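Local coordinates for protein (sliding clamp) (Enterobacteria phage RB69, PDB 1B77) that probably encircles DNA as a three-subunit ring and holds the phage DNA polymerase, a peptide of which it binds, on its template during replication, at residues L22-K27 with D49-L54; K27-R32 with A42-E47; V114-K119 with T168-D173. All blocks are in the same frame, centred on the assembly; numbering follows the deposited sequence.

Contact 1: residues L22-K27 with D49-L54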
# COMPACT_ATOMS: atom_id res chain seq x y z
N LEU A 22 21.19 -20.32 9.32
CA LEU A 22 21.53 -21.73 9.48
C LEU A 22 20.73 -22.20 10.69
O LEU A 22 20.90 -21.67 11.79
CB LEU A 22 23.03 -21.92 9.73
CG LEU A 22 23.44 -23.37 10.08
CD1 LEU A 22 23.13 -24.30 8.90
CD2 LEU A 22 24.92 -23.42 10.43
N LEU A 23 19.84 -23.16 10.48
CA LEU A 23 19.05 -23.69 11.59
C LEU A 23 19.77 -24.95 12.07
O LEU A 23 20.19 -25.77 11.25
CB LEU A 23 17.64 -24.04 11.14
CG LEU A 23 16.75 -22.90 10.66
CD1 LEU A 23 15.45 -23.47 10.11
CD2 LEU A 23 16.48 -21.93 11.80
N SER A 24 19.91 -25.09 13.38
CA SER A 24 20.58 -26.24 13.99
C SER A 24 19.63 -26.96 14.93
O SER A 24 18.79 -26.33 15.59
CB SER A 24 21.82 -25.80 14.78
OG SER A 24 22.77 -25.16 13.94
N GLN A 25 19.76 -28.27 15.01
CA GLN A 25 18.90 -29.07 15.87
C GLN A 25 18.90 -28.52 17.30
O GLN A 25 19.95 -28.14 17.83
CB GLN A 25 19.35 -30.53 15.83
CG GLN A 25 19.35 -31.10 14.42
CD GLN A 25 19.67 -32.57 14.38
OE1 GLN A 25 19.12 -33.36 15.15
NE2 GLN A 25 20.56 -32.97 13.46
N GLY A 26 17.72 -28.48 17.91
CA GLY A 26 17.58 -27.97 19.27
C GLY A 26 16.43 -27.00 19.32
O GLY A 26 15.69 -26.86 18.35
N LYS A 27 16.25 -26.32 20.46
CA LYS A 27 15.18 -25.34 20.58
C LYS A 27 15.79 -23.97 20.64
O LYS A 27 15.32 -23.10 21.36
CB LYS A 27 14.34 -25.58 21.84
CG LYS A 27 13.35 -26.72 21.67
CD LYS A 27 12.53 -27.01 22.93
CE LYS A 27 11.74 -28.29 22.73
NZ LYS A 27 10.59 -28.50 23.66
N ASP A 49 14.69 -30.51 14.14
CA ASP A 49 15.19 -31.87 14.05
C ASP A 49 16.11 -32.23 12.89
O ASP A 49 16.33 -33.40 12.61
CB ASP A 49 14.03 -32.87 14.12
CG ASP A 49 13.00 -32.65 13.03
OD1 ASP A 49 13.30 -31.95 12.04
OD2 ASP A 49 11.88 -33.20 13.16
N PHE A 50 16.64 -31.22 12.21
CA PHE A 50 17.60 -31.46 11.14
C PHE A 50 18.31 -30.15 10.86
O PHE A 50 17.74 -29.08 11.07
CB PHE A 50 16.94 -32.04 9.87
CG PHE A 50 16.02 -31.09 9.16
CD1 PHE A 50 14.74 -30.84 9.65
CD2 PHE A 50 16.41 -30.49 7.97
CE1 PHE A 50 13.87 -30.00 8.96
CE2 PHE A 50 15.54 -29.65 7.27
CZ PHE A 50 14.27 -29.41 7.77
N ASP A 51 19.57 -30.23 10.45
CA ASP A 51 20.33 -29.03 10.16
C ASP A 51 20.19 -28.66 8.69
O ASP A 51 20.27 -29.52 7.81
CB ASP A 51 21.80 -29.24 10.52
CG ASP A 51 21.97 -29.81 11.91
OD1 ASP A 51 22.04 -29.01 12.87
OD2 ASP A 51 22.00 -31.06 12.05
N VAL A 52 19.95 -27.38 8.44
CA VAL A 52 19.78 -26.93 7.06
C VAL A 52 19.95 -25.42 6.97
O VAL A 52 19.53 -24.67 7.84
CB VAL A 52 18.38 -27.33 6.52
CG1 VAL A 52 17.29 -26.59 7.29
CG2 VAL A 52 18.29 -27.07 5.01
N ALA A 53 20.60 -24.99 5.89
CA ALA A 53 20.83 -23.58 5.66
C ALA A 53 19.79 -23.04 4.70
O ALA A 53 19.47 -23.69 3.70
CB ALA A 53 22.23 -23.37 5.10
N LEU A 54 19.27 -21.86 5.00
CA LEU A 54 18.28 -21.22 4.15
C LEU A 54 18.87 -19.92 3.59
O LEU A 54 19.34 -19.07 4.35
CB LEU A 54 17.02 -20.92 4.96
CG LEU A 54 16.19 -22.15 5.31
CD1 LEU A 54 15.20 -21.81 6.43
CD2 LEU A 54 15.47 -22.65 4.08
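CG of Gln25 stands anti to the carbonyl carbon (chi1 -57°), and CG of Asp51 does likewise (chi1 -50°), which sets both chains off beside their backbone N. Beyond CG the extended Gln25 chain crosses Asp51 at about a right angle, beside a two-stranded antiparallel sheet of strands 21-23 and 52-54 in the amino-terminal part of the DNA-clamp fold. Leu23 and Val52 are its hydrogen-bonded pair: Leu23 N reaches Val52 O at 3.1 Å, and Val52 N returns to Leu23 O at 3.2 Å. Leu22 and Ala53 form the next, non-hydrogen-bonded pair, where Leu22 CD1 lies 4.0 Å from Ala53 CB. On the face that carries Leu23 and Val52, the branch tips Leu23 CD1 and Leu54 CD1 meet at 4.0 Å, while Ile48 and Ile81 continue this apolar surface. Past the sheet the Asp51 carboxylate replaces backbone pairing: OD1 accepts Gln25 N at 3.2 Å from above the carboxylate plane, and OD2 accepts NE2. One Gln25 donor for each oxygen should limit carboxylate rotation. Gln25 NE2 meets Asp51 OD2 at 2.8 Å on the syn side but tilted 35° out of the carboxylate plane, with OD2 nearly in the Gln25 amide plane.

Contact 2: residues K27-R32 with A42-E47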
# COMPACT_ATOMS: atom_id res chain seq x y z
N LYS A 27 16.25 -26.32 20.46
CA LYS A 27 15.18 -25.34 20.58
C LYS A 27 15.79 -23.97 20.64
O LYS A 27 15.32 -23.10 21.36
CB LYS A 27 14.34 -25.58 21.84
CG LYS A 27 13.35 -26.72 21.67
CD LYS A 27 12.53 -27.01 22.93
CE LYS A 27 11.74 -28.29 22.73
NZ LYS A 27 10.59 -28.50 23.66
N PHE A 28 16.85 -23.78 19.85
CA PHE A 28 17.57 -22.52 19.84
C PHE A 28 17.89 -22.01 18.42
O PHE A 28 18.27 -22.77 17.53
CB PHE A 28 18.86 -22.72 20.64
CG PHE A 28 19.75 -21.52 20.69
CD1 PHE A 28 19.43 -20.43 21.49
CD2 PHE A 28 20.93 -21.49 19.96
CE1 PHE A 28 20.27 -19.33 21.56
CE2 PHE A 28 21.79 -20.39 20.02
CZ PHE A 28 21.45 -19.31 20.82
N ILE A 29 17.74 -20.70 18.24
CA ILE A 29 18.03 -20.08 16.96
C ILE A 29 18.87 -18.82 17.16
O ILE A 29 18.78 -18.14 18.19
CB ILE A 29 16.74 -19.69 16.20
CG1 ILE A 29 15.88 -18.78 17.08
CG2 ILE A 29 15.97 -20.94 15.81
CD1 ILE A 29 14.68 -18.21 16.38
N MET A 30 19.71 -18.53 16.17
CA MET A 30 20.56 -17.36 16.22
C MET A 30 20.96 -16.94 14.81
O MET A 30 20.91 -17.74 13.87
CB MET A 30 21.81 -17.61 17.06
CG MET A 30 22.73 -18.70 16.54
SD MET A 30 24.25 -18.83 17.52
CE MET A 30 24.95 -20.36 16.89
N THR A 31 21.36 -15.69 14.67
CA THR A 31 21.79 -15.18 13.39
C THR A 31 22.70 -13.99 13.64
O THR A 31 22.76 -13.44 14.74
CB THR A 31 20.58 -14.71 12.54
OG1 THR A 31 21.02 -14.37 11.22
CG2 THR A 31 19.92 -13.49 13.18
N ARG A 32 23.43 -13.60 12.60
CA ARG A 32 24.32 -12.46 12.70
C ARG A 32 24.39 -11.80 11.33
O ARG A 32 24.40 -12.49 10.31
CB ARG A 32 25.71 -12.91 13.16
CG ARG A 32 26.73 -11.80 13.16
CD ARG A 32 27.98 -12.16 13.96
NE ARG A 32 28.99 -11.11 13.83
CZ ARG A 32 30.13 -11.06 14.53
NH1 ARG A 32 30.41 -12.00 15.43
NH2 ARG A 32 30.98 -10.06 14.33
N ALA A 42 17.52 -16.61 20.34
CA ALA A 42 16.30 -16.84 21.09
C ALA A 42 16.02 -18.31 21.30
O ALA A 42 16.36 -19.15 20.47
CB ALA A 42 15.13 -16.20 20.36
N ASN A 43 15.39 -18.61 22.44
CA ASN A 43 14.97 -19.97 22.77
C ASN A 43 13.56 -20.07 22.22
O ASN A 43 12.76 -19.15 22.40
CB ASN A 43 14.94 -20.16 24.29
CG ASN A 43 16.31 -20.09 24.90
OD1 ASN A 43 16.47 -19.65 26.04
ND2 ASN A 43 17.32 -20.56 24.17
N ILE A 44 13.25 -21.17 21.55
CA ILE A 44 11.93 -21.35 20.96
C ILE A 44 11.24 -22.59 21.53
O ILE A 44 11.88 -23.43 22.16
CB ILE A 44 12.02 -21.48 19.42
CG1 ILE A 44 13.03 -22.56 19.03
CG2 ILE A 44 12.42 -20.14 18.81
CD1 ILE A 44 13.18 -22.78 17.53
N SER A 45 9.93 -22.69 21.31
CA SER A 45 9.17 -23.83 21.83
C SER A 45 9.13 -25.00 20.86
O SER A 45 8.65 -26.08 21.21
CB SER A 45 7.75 -23.39 22.17
OG SER A 45 7.10 -22.84 21.03
N ASP A 46 9.63 -24.79 19.64
CA ASP A 46 9.66 -25.84 18.63
C ASP A 46 11.02 -26.52 18.62
O ASP A 46 12.04 -25.89 18.93
CB ASP A 46 9.37 -25.25 17.25
CG ASP A 46 7.98 -24.65 17.16
OD1 ASP A 46 7.01 -25.38 17.44
OD2 ASP A 46 7.87 -23.45 16.81
N GLU A 47 11.04 -27.79 18.25
CA GLU A 47 12.30 -28.52 18.21
C GLU A 47 12.78 -28.69 16.78
O GLU A 47 12.10 -29.30 15.96
CB GLU A 47 12.13 -29.91 18.84
CG GLU A 47 13.42 -30.71 18.84
CD GLU A 47 14.44 -30.18 19.82
OE1 GLU A 47 14.36 -28.98 20.18
OE2 GLU A 47 15.34 -30.94 20.24
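A beta hairpin of strands 28-32 and 38-44 forms this contact, at one margin of the large antiparallel sheet that runs through both halves of the chain. Ile29 and Ala42 make the hydrogen-bonded pair: Ile29 N to Ala42 O is 3.0 Å, and Ala42 N to Ile29 O is 2.9 Å. One step on, Ile44 N gives a nearly straight bond (174° at the hydrogen) to Lys27 O at 2.8 Å, although the donor stands above the carbonyl plane.

On the face of Ile29 and Ala42, the isoleucines Ile29 and Ile44 cross at about a right angle with two methyl contacts, Ile29 CG2 to Ile44 CD1 and Ile29 CD1 to Ile44 CG2, both 3.8 Å. Each has CG1 between the backbone N and the carbonyl carbon (chi1 56° and 53°), leaving CG2 beside the N. Helix 5-15 covers this side, with Leu11 and Phe14 against Ile29 and Thr7 against Ile44. On the other face, Asn43 ND2 sits at the edge of the Phe28 ring, 3.4 Å from Phe28 CD1.

The placing of the Glu47 carboxylate against Lys27 is doubtful, and no salt bridge is modelled between the two. The three backbone bonds and the crossed isoleucines carry the open end of the hairpin, so it probably depends little on charge.

Contact 3: residues V114-K119 with T168-D173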
# COMPACT_ATOMS: atom_id res chain seq x y z
N VAL A 114 27.26 -1.04 32.61
CA VAL A 114 26.09 -0.31 33.12
C VAL A 114 24.83 -0.98 32.59
O VAL A 114 24.80 -1.46 31.46
CB VAL A 114 26.03 1.14 32.63
CG1 VAL A 114 25.41 2.02 33.70
CG2 VAL A 114 27.39 1.63 32.21
N ILE A 115 23.78 -0.98 33.41
CA ILE A 115 22.52 -1.58 33.00
C ILE A 115 21.39 -0.57 33.05
O ILE A 115 21.27 0.19 34.00
CB ILE A 115 22.12 -2.76 33.92
CG1 ILE A 115 23.16 -3.88 33.83
CG2 ILE A 115 20.74 -3.28 33.53
CD1 ILE A 115 22.89 -5.06 34.77
N THR A 116 20.56 -0.55 32.00
CA THR A 116 19.40 0.34 31.95
C THR A 116 18.29 -0.45 31.27
O THR A 116 18.38 -1.67 31.14
CB THR A 116 19.69 1.65 31.16
OG1 THR A 116 18.51 2.47 31.14
CG2 THR A 116 20.10 1.35 29.73
N GLU A 117 17.24 0.24 30.84
CA GLU A 117 16.14 -0.43 30.18
C GLU A 117 15.25 0.53 29.41
O GLU A 117 15.18 1.71 29.72
CB GLU A 117 15.30 -1.19 31.21
CG GLU A 117 14.43 -0.32 32.11
CD GLU A 117 13.69 -1.15 33.15
OE1 GLU A 117 13.18 -2.24 32.80
OE2 GLU A 117 13.61 -0.71 34.32
N ILE A 118 14.58 0.01 28.39
CA ILE A 118 13.68 0.82 27.58
C ILE A 118 12.34 0.09 27.47
O ILE A 118 12.29 -1.11 27.21
CB ILE A 118 14.30 1.04 26.18
CG1 ILE A 118 13.39 1.95 25.34
CG2 ILE A 118 14.56 -0.30 25.50
CD1 ILE A 118 14.09 2.54 24.13
N LYS A 119 11.26 0.83 27.68
CA LYS A 119 9.91 0.27 27.62
C LYS A 119 9.45 0.18 26.17
O LYS A 119 9.97 0.88 25.30
CB LYS A 119 8.94 1.14 28.41
CG LYS A 119 9.29 1.33 29.88
CD LYS A 119 8.31 2.27 30.56
CE LYS A 119 8.59 2.40 32.05
NZ LYS A 119 8.52 1.08 32.74
N THR A 168 14.61 9.91 27.99
CA THR A 168 15.13 9.59 29.32
C THR A 168 14.75 8.15 29.68
O THR A 168 13.59 7.75 29.52
CB THR A 168 14.54 10.54 30.38
OG1 THR A 168 14.85 11.90 30.02
CG2 THR A 168 15.12 10.25 31.75
N LEU A 169 15.71 7.38 30.17
CA LEU A 169 15.43 6.00 30.53
C LEU A 169 15.29 5.78 32.03
O LEU A 169 14.19 5.88 32.58
CB LEU A 169 16.52 5.08 29.95
CG LEU A 169 16.66 5.23 28.43
CD1 LEU A 169 17.76 4.31 27.92
CD2 LEU A 169 15.33 4.93 27.76
N THR A 170 16.41 5.48 32.70
CA THR A 170 16.41 5.22 34.14
C THR A 170 17.36 6.15 34.90
O THR A 170 18.10 6.93 34.30
CB THR A 170 16.84 3.78 34.43
OG1 THR A 170 18.14 3.56 33.88
CG2 THR A 170 15.86 2.80 33.80
N ASP A 171 17.32 6.05 36.23
CA ASP A 171 18.17 6.87 37.08
C ASP A 171 19.56 6.27 37.12
O ASP A 171 19.72 5.05 37.09
CB ASP A 171 17.62 6.95 38.51
CG ASP A 171 16.20 7.49 38.57
OD1 ASP A 171 15.91 8.49 37.89
OD2 ASP A 171 15.38 6.90 39.30
N TYR A 172 20.58 7.12 37.19
CA TYR A 172 21.96 6.65 37.25
C TYR A 172 22.72 7.41 38.32
O TYR A 172 23.01 8.60 38.16
CB TYR A 172 22.66 6.84 35.90
CG TYR A 172 24.12 6.43 35.94
CD1 TYR A 172 24.49 5.10 36.16
CD2 TYR A 172 25.13 7.37 35.77
CE1 TYR A 172 25.83 4.72 36.20
CE2 TYR A 172 26.48 7.01 35.81
CZ TYR A 172 26.82 5.68 36.03
OH TYR A 172 28.14 5.30 36.07
N ASP A 173 23.06 6.71 39.40
CA ASP A 173 23.78 7.30 40.51
C ASP A 173 25.25 6.90 40.47
O ASP A 173 26.02 7.25 41.36
CB ASP A 173 23.16 6.84 41.82
CG ASP A 173 21.65 6.91 41.79
OD1 ASP A 173 21.10 7.97 41.42
OD2 ASP A 173 21.00 5.89 42.13
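Thr116 OG1 and Thr170 OG1 share a hydrogen bond of 3.0 Å, in which either hydroxyl could be the donor. It is the one hydrogen bond between the segments, and no backbone pairing links them. The two hydroxyls reach each other from different torsions: Thr116 OG1 is anti to its backbone N (chi1 180°), whereas Thr170 OG1 lies between its N and carbonyl carbon (chi1 59°).

Van der Waals contacts flank this bond along the strands. Leu169 CB lies 3.5 Å from Thr116 OG1 and 3.6 Å from Glu117 O, and beyond it Leu169 CD2 comes within 4.3 Å of Ile118 CG1. Glu117 CG meets the methyl Thr170 CG2 at 3.8 Å, the two side chains crossing at about a right angle. At the far end Val114 CG1 approaches Tyr172 CE1 at 3.7 Å, coming obliquely to the ring.

The second shell fixes both sides. Strand 114-118 is hydrogen-bonded to strand 194-201, with Thr116 paired to Val196, while Tyr172 is steadied by its OH bond to Asn176 O and by an edge-to-face contact with Phe178. Leu169 and Thr170 both bond to the backbone of Ile147, and both direct their side chains toward strand 114-118; with the psi of -90° at Leu169, this is consistent with a beta bulge.

The strand axes approach to 6.0 Å without pairing, as expected of border strands from two separate sheets. Backbone bonds from Thr168 to the second subunit place the 165-171 border at the subunit interface. Sheets that meet in this way, one running through both halves of a chain and another continued by a neighbouring subunit, are a feature of the DNA-clamp fold of ring-shaped processivity factors.

Overall arrangement
Contacts 1 and 2 are neighbours, their centres 9 Å apart, and share Lys27, where the chain turns from strand 21-23 into strand 28-32; contact 2 is nested within the loop that contact 1 closes. Contact 3 follows later in the chain, in its carboxy-terminal half, with its centre 36 Å from that of contact 1 and 28 Å from that of contact 2. Contacts 2 and 3 nevertheless reach the same six-stranded sheet, whose outermost strands within this chain are 28-32 and 114-118. That sheet bridges the two halves of the subunit, while strand 165-171 of contact 3 leads to the neighbouring subunit, consistent with a closed ring.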